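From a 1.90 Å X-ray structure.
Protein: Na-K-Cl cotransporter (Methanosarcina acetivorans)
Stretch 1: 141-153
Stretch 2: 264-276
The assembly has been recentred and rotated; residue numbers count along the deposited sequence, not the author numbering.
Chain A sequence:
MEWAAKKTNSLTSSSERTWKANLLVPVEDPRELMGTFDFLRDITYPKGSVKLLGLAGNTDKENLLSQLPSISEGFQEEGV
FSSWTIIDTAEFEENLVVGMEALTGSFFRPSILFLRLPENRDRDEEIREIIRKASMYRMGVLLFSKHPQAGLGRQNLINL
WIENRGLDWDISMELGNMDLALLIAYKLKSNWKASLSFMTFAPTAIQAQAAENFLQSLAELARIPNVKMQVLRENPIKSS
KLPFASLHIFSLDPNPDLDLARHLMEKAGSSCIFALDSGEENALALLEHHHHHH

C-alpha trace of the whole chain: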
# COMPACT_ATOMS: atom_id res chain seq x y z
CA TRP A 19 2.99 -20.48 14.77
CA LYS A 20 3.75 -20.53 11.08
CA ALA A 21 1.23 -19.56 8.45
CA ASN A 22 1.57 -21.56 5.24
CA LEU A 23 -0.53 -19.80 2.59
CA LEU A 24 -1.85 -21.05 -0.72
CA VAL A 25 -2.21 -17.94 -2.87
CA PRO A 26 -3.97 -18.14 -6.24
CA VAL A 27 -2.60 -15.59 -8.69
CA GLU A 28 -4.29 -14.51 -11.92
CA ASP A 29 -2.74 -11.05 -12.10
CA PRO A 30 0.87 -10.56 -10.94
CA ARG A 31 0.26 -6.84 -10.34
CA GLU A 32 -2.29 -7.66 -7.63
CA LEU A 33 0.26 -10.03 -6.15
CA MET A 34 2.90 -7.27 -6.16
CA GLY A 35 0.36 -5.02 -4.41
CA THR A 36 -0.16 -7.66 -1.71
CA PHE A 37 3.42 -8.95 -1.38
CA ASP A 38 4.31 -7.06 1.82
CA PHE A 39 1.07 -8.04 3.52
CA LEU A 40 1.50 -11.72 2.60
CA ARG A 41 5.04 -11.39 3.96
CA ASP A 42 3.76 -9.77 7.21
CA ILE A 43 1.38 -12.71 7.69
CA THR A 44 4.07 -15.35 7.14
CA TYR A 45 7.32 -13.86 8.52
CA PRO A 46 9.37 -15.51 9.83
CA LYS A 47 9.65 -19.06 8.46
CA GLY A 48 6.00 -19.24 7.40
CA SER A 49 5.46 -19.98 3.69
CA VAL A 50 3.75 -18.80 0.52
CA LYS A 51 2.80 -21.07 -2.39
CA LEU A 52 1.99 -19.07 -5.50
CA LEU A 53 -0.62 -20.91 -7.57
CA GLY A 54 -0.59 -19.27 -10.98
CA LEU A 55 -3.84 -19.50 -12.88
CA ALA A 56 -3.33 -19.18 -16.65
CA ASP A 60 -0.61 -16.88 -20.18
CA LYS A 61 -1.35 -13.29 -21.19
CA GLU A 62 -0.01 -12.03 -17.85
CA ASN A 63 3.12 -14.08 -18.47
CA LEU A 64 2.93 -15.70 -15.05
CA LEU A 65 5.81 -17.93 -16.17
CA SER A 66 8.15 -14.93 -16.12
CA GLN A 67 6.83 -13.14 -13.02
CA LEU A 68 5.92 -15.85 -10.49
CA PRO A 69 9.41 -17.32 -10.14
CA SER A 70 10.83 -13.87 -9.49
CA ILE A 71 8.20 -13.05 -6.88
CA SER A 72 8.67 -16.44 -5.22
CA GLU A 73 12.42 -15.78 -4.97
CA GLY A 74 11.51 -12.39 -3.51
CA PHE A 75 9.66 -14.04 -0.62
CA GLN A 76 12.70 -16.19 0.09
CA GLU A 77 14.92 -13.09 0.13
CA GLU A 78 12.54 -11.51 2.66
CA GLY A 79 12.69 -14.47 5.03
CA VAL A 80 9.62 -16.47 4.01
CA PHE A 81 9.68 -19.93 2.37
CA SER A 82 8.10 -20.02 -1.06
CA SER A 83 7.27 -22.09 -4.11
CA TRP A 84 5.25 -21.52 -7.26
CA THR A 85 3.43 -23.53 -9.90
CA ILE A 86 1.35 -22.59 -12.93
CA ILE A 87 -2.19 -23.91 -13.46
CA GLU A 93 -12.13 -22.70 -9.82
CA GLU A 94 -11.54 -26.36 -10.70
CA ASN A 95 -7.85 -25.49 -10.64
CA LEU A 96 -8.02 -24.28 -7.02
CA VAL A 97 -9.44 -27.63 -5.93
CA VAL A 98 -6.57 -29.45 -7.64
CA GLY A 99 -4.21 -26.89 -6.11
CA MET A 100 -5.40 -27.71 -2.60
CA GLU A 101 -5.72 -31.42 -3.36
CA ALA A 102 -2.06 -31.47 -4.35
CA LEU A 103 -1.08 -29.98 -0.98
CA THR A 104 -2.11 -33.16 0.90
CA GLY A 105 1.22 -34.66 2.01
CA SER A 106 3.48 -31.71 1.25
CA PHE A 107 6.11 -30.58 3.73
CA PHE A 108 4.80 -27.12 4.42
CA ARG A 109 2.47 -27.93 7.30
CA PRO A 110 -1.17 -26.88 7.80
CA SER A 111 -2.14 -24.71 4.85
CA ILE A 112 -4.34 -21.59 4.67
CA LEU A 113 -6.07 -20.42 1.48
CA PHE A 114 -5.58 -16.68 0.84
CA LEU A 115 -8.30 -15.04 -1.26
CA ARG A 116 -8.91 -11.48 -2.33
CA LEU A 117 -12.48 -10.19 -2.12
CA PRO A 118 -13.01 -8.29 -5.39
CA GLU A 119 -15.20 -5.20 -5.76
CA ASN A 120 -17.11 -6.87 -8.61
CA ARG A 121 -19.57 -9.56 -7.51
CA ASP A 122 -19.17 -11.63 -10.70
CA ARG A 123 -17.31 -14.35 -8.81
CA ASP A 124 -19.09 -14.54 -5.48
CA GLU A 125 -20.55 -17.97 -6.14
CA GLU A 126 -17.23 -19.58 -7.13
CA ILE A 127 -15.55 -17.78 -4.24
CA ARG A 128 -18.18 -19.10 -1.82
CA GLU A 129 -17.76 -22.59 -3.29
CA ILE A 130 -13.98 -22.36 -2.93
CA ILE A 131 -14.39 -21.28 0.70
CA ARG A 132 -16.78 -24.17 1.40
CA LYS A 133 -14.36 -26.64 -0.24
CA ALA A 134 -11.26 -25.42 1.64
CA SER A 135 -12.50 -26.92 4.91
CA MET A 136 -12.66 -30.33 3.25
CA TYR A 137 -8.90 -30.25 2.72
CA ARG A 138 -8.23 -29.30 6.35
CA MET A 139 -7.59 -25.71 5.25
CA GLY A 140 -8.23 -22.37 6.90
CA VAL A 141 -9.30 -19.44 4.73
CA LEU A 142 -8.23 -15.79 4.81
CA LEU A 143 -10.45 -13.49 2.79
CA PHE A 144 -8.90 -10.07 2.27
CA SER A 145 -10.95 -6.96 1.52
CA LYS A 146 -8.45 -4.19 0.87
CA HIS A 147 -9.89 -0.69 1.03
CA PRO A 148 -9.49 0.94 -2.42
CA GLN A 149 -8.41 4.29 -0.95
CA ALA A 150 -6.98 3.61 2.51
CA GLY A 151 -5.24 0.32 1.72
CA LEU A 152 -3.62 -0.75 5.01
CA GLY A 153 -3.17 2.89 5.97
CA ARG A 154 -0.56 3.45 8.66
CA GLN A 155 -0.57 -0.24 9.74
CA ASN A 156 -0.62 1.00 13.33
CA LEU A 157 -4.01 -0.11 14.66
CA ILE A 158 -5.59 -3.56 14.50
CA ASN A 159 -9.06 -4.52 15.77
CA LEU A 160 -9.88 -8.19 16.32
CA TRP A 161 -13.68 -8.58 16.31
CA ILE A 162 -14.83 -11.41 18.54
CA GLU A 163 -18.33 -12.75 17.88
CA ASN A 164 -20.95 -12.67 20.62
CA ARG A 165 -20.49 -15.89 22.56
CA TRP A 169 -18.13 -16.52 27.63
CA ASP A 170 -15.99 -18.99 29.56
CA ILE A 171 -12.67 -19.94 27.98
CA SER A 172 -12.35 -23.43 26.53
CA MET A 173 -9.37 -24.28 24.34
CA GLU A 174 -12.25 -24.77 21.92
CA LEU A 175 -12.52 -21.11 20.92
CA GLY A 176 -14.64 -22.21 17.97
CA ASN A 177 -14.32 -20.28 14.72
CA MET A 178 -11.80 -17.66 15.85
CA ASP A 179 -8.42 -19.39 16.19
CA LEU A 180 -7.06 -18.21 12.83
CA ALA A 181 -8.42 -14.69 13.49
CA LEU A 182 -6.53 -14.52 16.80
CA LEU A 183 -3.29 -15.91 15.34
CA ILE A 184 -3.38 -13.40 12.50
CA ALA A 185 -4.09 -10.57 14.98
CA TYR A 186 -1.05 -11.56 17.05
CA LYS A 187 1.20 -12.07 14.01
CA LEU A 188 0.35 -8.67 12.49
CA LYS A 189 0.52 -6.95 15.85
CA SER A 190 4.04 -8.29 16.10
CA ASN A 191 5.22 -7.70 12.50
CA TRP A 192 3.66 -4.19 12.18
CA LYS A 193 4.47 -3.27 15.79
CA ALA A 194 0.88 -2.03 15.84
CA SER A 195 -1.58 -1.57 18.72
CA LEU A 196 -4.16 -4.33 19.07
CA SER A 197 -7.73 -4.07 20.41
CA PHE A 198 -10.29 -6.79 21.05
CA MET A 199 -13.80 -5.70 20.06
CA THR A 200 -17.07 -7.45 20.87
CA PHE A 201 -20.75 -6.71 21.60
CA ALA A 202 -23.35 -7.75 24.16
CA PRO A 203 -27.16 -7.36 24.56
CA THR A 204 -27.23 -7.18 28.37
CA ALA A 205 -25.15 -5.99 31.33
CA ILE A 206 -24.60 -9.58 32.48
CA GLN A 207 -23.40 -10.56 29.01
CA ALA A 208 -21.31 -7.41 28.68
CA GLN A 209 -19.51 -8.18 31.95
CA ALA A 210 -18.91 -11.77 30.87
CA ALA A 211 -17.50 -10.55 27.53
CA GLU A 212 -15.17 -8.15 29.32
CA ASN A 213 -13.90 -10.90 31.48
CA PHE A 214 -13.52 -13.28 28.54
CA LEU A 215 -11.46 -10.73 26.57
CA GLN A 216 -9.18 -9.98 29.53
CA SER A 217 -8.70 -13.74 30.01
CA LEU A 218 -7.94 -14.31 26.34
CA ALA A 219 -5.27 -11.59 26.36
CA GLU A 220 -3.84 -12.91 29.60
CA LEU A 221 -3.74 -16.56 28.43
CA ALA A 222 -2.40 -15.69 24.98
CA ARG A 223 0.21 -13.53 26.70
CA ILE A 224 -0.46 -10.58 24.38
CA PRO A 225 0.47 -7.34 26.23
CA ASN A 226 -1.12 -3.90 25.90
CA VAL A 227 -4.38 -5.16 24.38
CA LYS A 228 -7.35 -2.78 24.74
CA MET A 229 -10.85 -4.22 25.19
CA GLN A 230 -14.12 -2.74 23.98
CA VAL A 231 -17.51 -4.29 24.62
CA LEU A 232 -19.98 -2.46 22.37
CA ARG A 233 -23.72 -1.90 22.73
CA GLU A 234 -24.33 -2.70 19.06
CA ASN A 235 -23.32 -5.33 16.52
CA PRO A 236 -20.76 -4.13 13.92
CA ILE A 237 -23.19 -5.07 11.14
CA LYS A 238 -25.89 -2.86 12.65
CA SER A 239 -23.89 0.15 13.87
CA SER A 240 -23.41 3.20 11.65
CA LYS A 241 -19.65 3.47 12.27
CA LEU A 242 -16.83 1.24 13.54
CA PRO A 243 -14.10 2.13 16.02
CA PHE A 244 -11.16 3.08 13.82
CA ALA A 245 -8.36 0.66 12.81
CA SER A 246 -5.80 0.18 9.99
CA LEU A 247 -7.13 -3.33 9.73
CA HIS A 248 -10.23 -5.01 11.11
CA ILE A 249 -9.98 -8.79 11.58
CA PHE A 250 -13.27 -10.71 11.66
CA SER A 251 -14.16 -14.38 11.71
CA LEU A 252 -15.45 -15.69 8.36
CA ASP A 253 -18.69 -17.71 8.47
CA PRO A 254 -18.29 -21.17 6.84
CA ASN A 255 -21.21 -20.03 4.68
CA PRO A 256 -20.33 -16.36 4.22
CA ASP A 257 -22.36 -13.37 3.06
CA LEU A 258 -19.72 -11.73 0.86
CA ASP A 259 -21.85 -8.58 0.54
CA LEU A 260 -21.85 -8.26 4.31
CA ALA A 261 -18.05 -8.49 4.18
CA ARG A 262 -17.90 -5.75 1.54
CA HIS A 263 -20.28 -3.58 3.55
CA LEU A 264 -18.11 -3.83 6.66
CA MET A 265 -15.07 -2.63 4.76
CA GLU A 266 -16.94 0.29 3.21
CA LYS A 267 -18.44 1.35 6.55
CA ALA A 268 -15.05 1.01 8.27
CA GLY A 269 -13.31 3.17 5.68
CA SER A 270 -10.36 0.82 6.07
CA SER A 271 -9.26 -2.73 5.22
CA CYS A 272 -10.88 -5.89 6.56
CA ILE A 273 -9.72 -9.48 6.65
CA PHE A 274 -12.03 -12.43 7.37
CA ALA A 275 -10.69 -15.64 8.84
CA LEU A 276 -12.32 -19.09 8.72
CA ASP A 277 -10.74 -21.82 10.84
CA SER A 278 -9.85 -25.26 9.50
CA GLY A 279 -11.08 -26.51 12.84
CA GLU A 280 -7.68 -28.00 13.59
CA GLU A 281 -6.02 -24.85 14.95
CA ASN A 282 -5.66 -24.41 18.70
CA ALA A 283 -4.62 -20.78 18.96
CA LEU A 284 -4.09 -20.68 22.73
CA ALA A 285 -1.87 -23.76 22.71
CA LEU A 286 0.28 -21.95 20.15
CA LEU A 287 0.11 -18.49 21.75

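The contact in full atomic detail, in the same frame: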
# COMPACT_ATOMS: atom_id res chain seq x y z
N VAL A 141 -9.15 -20.41 5.81
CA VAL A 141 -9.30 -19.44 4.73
C VAL A 141 -9.12 -18.02 5.27
O VAL A 141 -9.66 -17.67 6.33
CB VAL A 141 -10.68 -19.56 4.04
CG1 VAL A 141 -10.84 -18.49 2.97
CG2 VAL A 141 -10.86 -20.95 3.44
N LEU A 142 -8.33 -17.22 4.55
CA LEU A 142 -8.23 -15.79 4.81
C LEU A 142 -8.83 -15.07 3.62
O LEU A 142 -8.40 -15.26 2.49
CB LEU A 142 -6.78 -15.36 5.01
CG LEU A 142 -6.09 -15.84 6.29
CD1 LEU A 142 -4.62 -15.43 6.28
CD2 LEU A 142 -6.81 -15.26 7.54
N LEU A 143 -9.84 -14.25 3.86
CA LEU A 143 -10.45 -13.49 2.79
C LEU A 143 -10.17 -12.00 3.00
O LEU A 143 -10.60 -11.41 4.00
CB LEU A 143 -11.95 -13.78 2.71
CG LEU A 143 -12.77 -12.99 1.69
CD1 LEU A 143 -12.46 -13.42 0.24
CD2 LEU A 143 -14.26 -13.14 2.00
N PHE A 144 -9.42 -11.41 2.08
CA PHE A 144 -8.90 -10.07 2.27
C PHE A 144 -9.68 -9.02 1.48
O PHE A 144 -9.83 -9.11 0.27
CB PHE A 144 -7.41 -10.07 1.91
CG PHE A 144 -6.73 -8.73 2.05
CD1 PHE A 144 -6.98 -7.91 3.15
CD2 PHE A 144 -5.81 -8.32 1.10
CE1 PHE A 144 -6.33 -6.69 3.28
CE2 PHE A 144 -5.15 -7.11 1.22
CZ PHE A 144 -5.41 -6.29 2.31
N SER A 145 -10.19 -8.01 2.18
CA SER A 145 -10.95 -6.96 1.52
C SER A 145 -10.20 -5.64 1.70
O SER A 145 -10.39 -4.93 2.68
CB SER A 145 -12.37 -6.90 2.08
OG SER A 145 -13.16 -5.94 1.40
N LYS A 146 -9.32 -5.35 0.75
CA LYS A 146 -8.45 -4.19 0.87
C LYS A 146 -9.18 -2.93 0.48
O LYS A 146 -9.77 -2.86 -0.60
CB LYS A 146 -7.19 -4.36 0.01
CG LYS A 146 -6.26 -3.17 0.10
CD LYS A 146 -4.80 -3.54 -0.23
CE LYS A 146 -4.46 -3.24 -1.67
NZ LYS A 146 -2.99 -3.37 -1.90
N HIS A 147 -9.17 -1.92 1.34
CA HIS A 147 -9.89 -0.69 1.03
C HIS A 147 -9.22 0.02 -0.13
O HIS A 147 -8.01 0.23 -0.12
CB HIS A 147 -9.95 0.23 2.25
CG HIS A 147 -10.95 1.33 2.10
ND1 HIS A 147 -10.67 2.48 1.38
CD2 HIS A 147 -12.23 1.45 2.51
CE1 HIS A 147 -11.73 3.26 1.38
NE2 HIS A 147 -12.70 2.66 2.06
N PRO A 148 -10.02 0.41 -1.15
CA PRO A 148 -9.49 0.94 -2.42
C PRO A 148 -8.81 2.29 -2.28
O PRO A 148 -8.05 2.66 -3.16
CB PRO A 148 -10.74 1.08 -3.30
CG PRO A 148 -11.83 0.37 -2.58
CD PRO A 148 -11.48 0.33 -1.13
N GLN A 149 -9.08 3.01 -1.19
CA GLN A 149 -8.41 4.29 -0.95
C GLN A 149 -7.39 4.19 0.18
O GLN A 149 -6.25 4.63 0.04
CB GLN A 149 -9.42 5.39 -0.61
CG GLN A 149 -10.16 5.96 -1.82
CD GLN A 149 -11.33 5.10 -2.25
OE1 GLN A 149 -12.20 4.76 -1.44
NE2 GLN A 149 -11.38 4.77 -3.53
N ALA A 150 -7.82 3.64 1.31
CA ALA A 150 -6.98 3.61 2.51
C ALA A 150 -5.92 2.51 2.47
O ALA A 150 -4.92 2.60 3.17
CB ALA A 150 -7.83 3.45 3.77
N GLY A 151 -6.13 1.46 1.67
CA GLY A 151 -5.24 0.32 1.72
C GLY A 151 -5.08 -0.10 3.18
O GLY A 151 -6.07 -0.16 3.91
N LEU A 152 -3.85 -0.36 3.62
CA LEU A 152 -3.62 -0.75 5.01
C LEU A 152 -3.22 0.47 5.83
O LEU A 152 -2.83 0.34 6.99
CB LEU A 152 -2.55 -1.84 5.11
CG LEU A 152 -2.96 -3.16 4.46
CD1 LEU A 152 -1.79 -4.11 4.29
CD2 LEU A 152 -4.08 -3.82 5.27
N GLY A 153 -3.33 1.65 5.23
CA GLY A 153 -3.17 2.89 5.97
C GLY A 153 -1.82 2.96 6.65
O GLY A 153 -0.79 2.64 6.04
N LEU A 264 -18.91 -4.14 5.48
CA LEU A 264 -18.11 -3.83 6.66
C LEU A 264 -16.90 -3.00 6.28
O LEU A 264 -16.55 -2.03 6.97
CB LEU A 264 -17.71 -5.12 7.40
CG LEU A 264 -18.80 -5.73 8.29
CD1 LEU A 264 -18.45 -7.16 8.73
CD2 LEU A 264 -19.11 -4.85 9.51
N MET A 265 -16.26 -3.35 5.17
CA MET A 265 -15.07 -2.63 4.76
C MET A 265 -15.41 -1.20 4.37
O MET A 265 -14.68 -0.27 4.71
CB MET A 265 -14.35 -3.37 3.61
CG MET A 265 -13.15 -2.59 3.09
SD MET A 265 -13.58 -1.65 1.63
CE MET A 265 -13.65 -2.98 0.44
N GLU A 266 -16.53 -1.02 3.67
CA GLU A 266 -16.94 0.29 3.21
C GLU A 266 -17.32 1.19 4.38
O GLU A 266 -16.98 2.37 4.39
CB GLU A 266 -18.13 0.17 2.26
CG GLU A 266 -17.77 -0.46 0.92
CD GLU A 266 -18.98 -1.03 0.21
OE1 GLU A 266 -20.11 -0.84 0.71
OE2 GLU A 266 -18.80 -1.67 -0.84
N LYS A 267 -18.02 0.62 5.35
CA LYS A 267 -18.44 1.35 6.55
C LYS A 267 -17.22 1.72 7.40
O LYS A 267 -17.14 2.83 7.92
CB LYS A 267 -19.41 0.49 7.36
CG LYS A 267 -19.86 1.12 8.66
CD LYS A 267 -20.47 0.08 9.59
CE LYS A 267 -21.68 -0.60 8.96
NZ LYS A 267 -22.31 -1.60 9.89
N ALA A 268 -16.28 0.79 7.52
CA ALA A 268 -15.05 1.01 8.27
C ALA A 268 -14.18 2.12 7.68
O ALA A 268 -13.51 2.85 8.41
CB ALA A 268 -14.25 -0.28 8.35
N GLY A 269 -14.18 2.22 6.35
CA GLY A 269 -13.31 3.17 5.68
C GLY A 269 -11.87 2.70 5.74
O GLY A 269 -10.94 3.48 5.53
N SER A 270 -11.69 1.41 6.02
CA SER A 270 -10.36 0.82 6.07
C SER A 270 -10.44 -0.68 5.77
O SER A 270 -11.52 -1.25 5.67
CB SER A 270 -9.74 1.05 7.44
OG SER A 270 -10.50 0.39 8.42
N SER A 271 -9.29 -1.33 5.65
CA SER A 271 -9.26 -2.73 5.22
C SER A 271 -9.77 -3.73 6.25
O SER A 271 -9.66 -3.54 7.46
CB SER A 271 -7.87 -3.13 4.73
OG SER A 271 -7.48 -2.36 3.61
N CYS A 272 -10.34 -4.81 5.74
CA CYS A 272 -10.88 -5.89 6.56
C CYS A 272 -10.33 -7.22 6.08
O CYS A 272 -10.15 -7.43 4.88
CB CYS A 272 -12.40 -5.90 6.46
SG CYS A 272 -13.19 -4.45 7.22
N ILE A 273 -10.07 -8.12 7.02
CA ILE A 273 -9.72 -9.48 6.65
C ILE A 273 -10.61 -10.43 7.45
O ILE A 273 -10.94 -10.16 8.61
CB ILE A 273 -8.20 -9.77 6.82
CG1 ILE A 273 -7.80 -11.08 6.14
CG2 ILE A 273 -7.80 -9.74 8.29
CD1 ILE A 273 -6.28 -11.23 5.92
N PHE A 274 -11.07 -11.50 6.79
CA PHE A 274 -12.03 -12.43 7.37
C PHE A 274 -11.42 -13.82 7.42
O PHE A 274 -10.96 -14.34 6.40
CB PHE A 274 -13.33 -12.43 6.55
CG PHE A 274 -13.93 -11.07 6.40
CD1 PHE A 274 -13.47 -10.20 5.44
CD2 PHE A 274 -14.96 -10.65 7.26
CE1 PHE A 274 -14.01 -8.92 5.31
CE2 PHE A 274 -15.51 -9.39 7.14
CZ PHE A 274 -15.04 -8.52 6.17
N ALA A 275 -11.40 -14.40 8.61
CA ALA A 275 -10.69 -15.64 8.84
C ALA A 275 -11.60 -16.80 9.24
O ALA A 275 -12.30 -16.75 10.25
CB ALA A 275 -9.61 -15.42 9.88
N LEU A 276 -11.58 -17.87 8.42
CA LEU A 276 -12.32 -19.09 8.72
C LEU A 276 -11.34 -20.17 9.14
O LEU A 276 -10.37 -20.44 8.44
CB LEU A 276 -13.11 -19.55 7.48
CG LEU A 276 -13.77 -20.93 7.50
CD1 LEU A 276 -14.86 -21.03 8.56
CD2 LEU A 276 -14.33 -21.24 6.12
O HOH W 1 -15.33 3.54 2.62
O HOH W 2 -6.71 0.85 6.31

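Stretch 2 descends from the end of a helix through a short turn into a strand that runs antiparallel to strand 141-145, their N-to-C directions 165° apart. On the helix, Met-265 points toward stretch 1: its CE lies 3.2 Å from Ser-145 OG, and its SD sits 3.5 Å from His-147 CD2, a sulfur-aromatic approach oblique to the imidazole, and 4.0 Å from Pro-148 CD. A water links Glu-266 O (2.7 Å, the water donating) to His-147 NE2 (2.8 Å). Gly-269 leaves the helix with positive phi, a conformation that favours glycine; its C lies over one face of the His-147 ring, 3.5 Å from CD2, while its O is 3.6 Å from Ala-150 CB. That ring is held from its own side, because ND1 of His-147 accepts from the N atoms of Gln-149 and Ala-150, both at 3.1 Å. Ser-271 is the polar clasp: its OG accepts from His-147 N (2.9 Å) and donates to Gly-151 O (2.6 Å), tying the loop after strand 141-145 to stretch 2. From here the backbones pair in register. Cys-272 N donates to Ser-145 O (3.1 Å), and Cys-272 O accepts from Ser-145 N (2.8 Å). Ile-273 faces Phe-144 in a non-hydrogen-bonded pair, CB 4.3 Å from Phe-144 CD1, and its CD1 reaches within 4.3 Å of Leu-142 CB. Phe-274 exchanges two 2.8 Å bonds with Leu-143, N to O and O to N; on the sheet face shared with Cys-272, its ring turns an edge to Ser-145 CB, 4.1 Å from CE1. Ala-275 lies on the other face, with Ile-273, and Leu-142 CD2 packs 3.7 Å from Ala-275 CB. Leu-276 pairs with Val-141: Leu-276 N donates to Val-141 O (2.8 Å), Val-141 N donates to Leu-276 O (2.9 Å), and Leu-276 CB lies 4.2 Å from Val-141 CB.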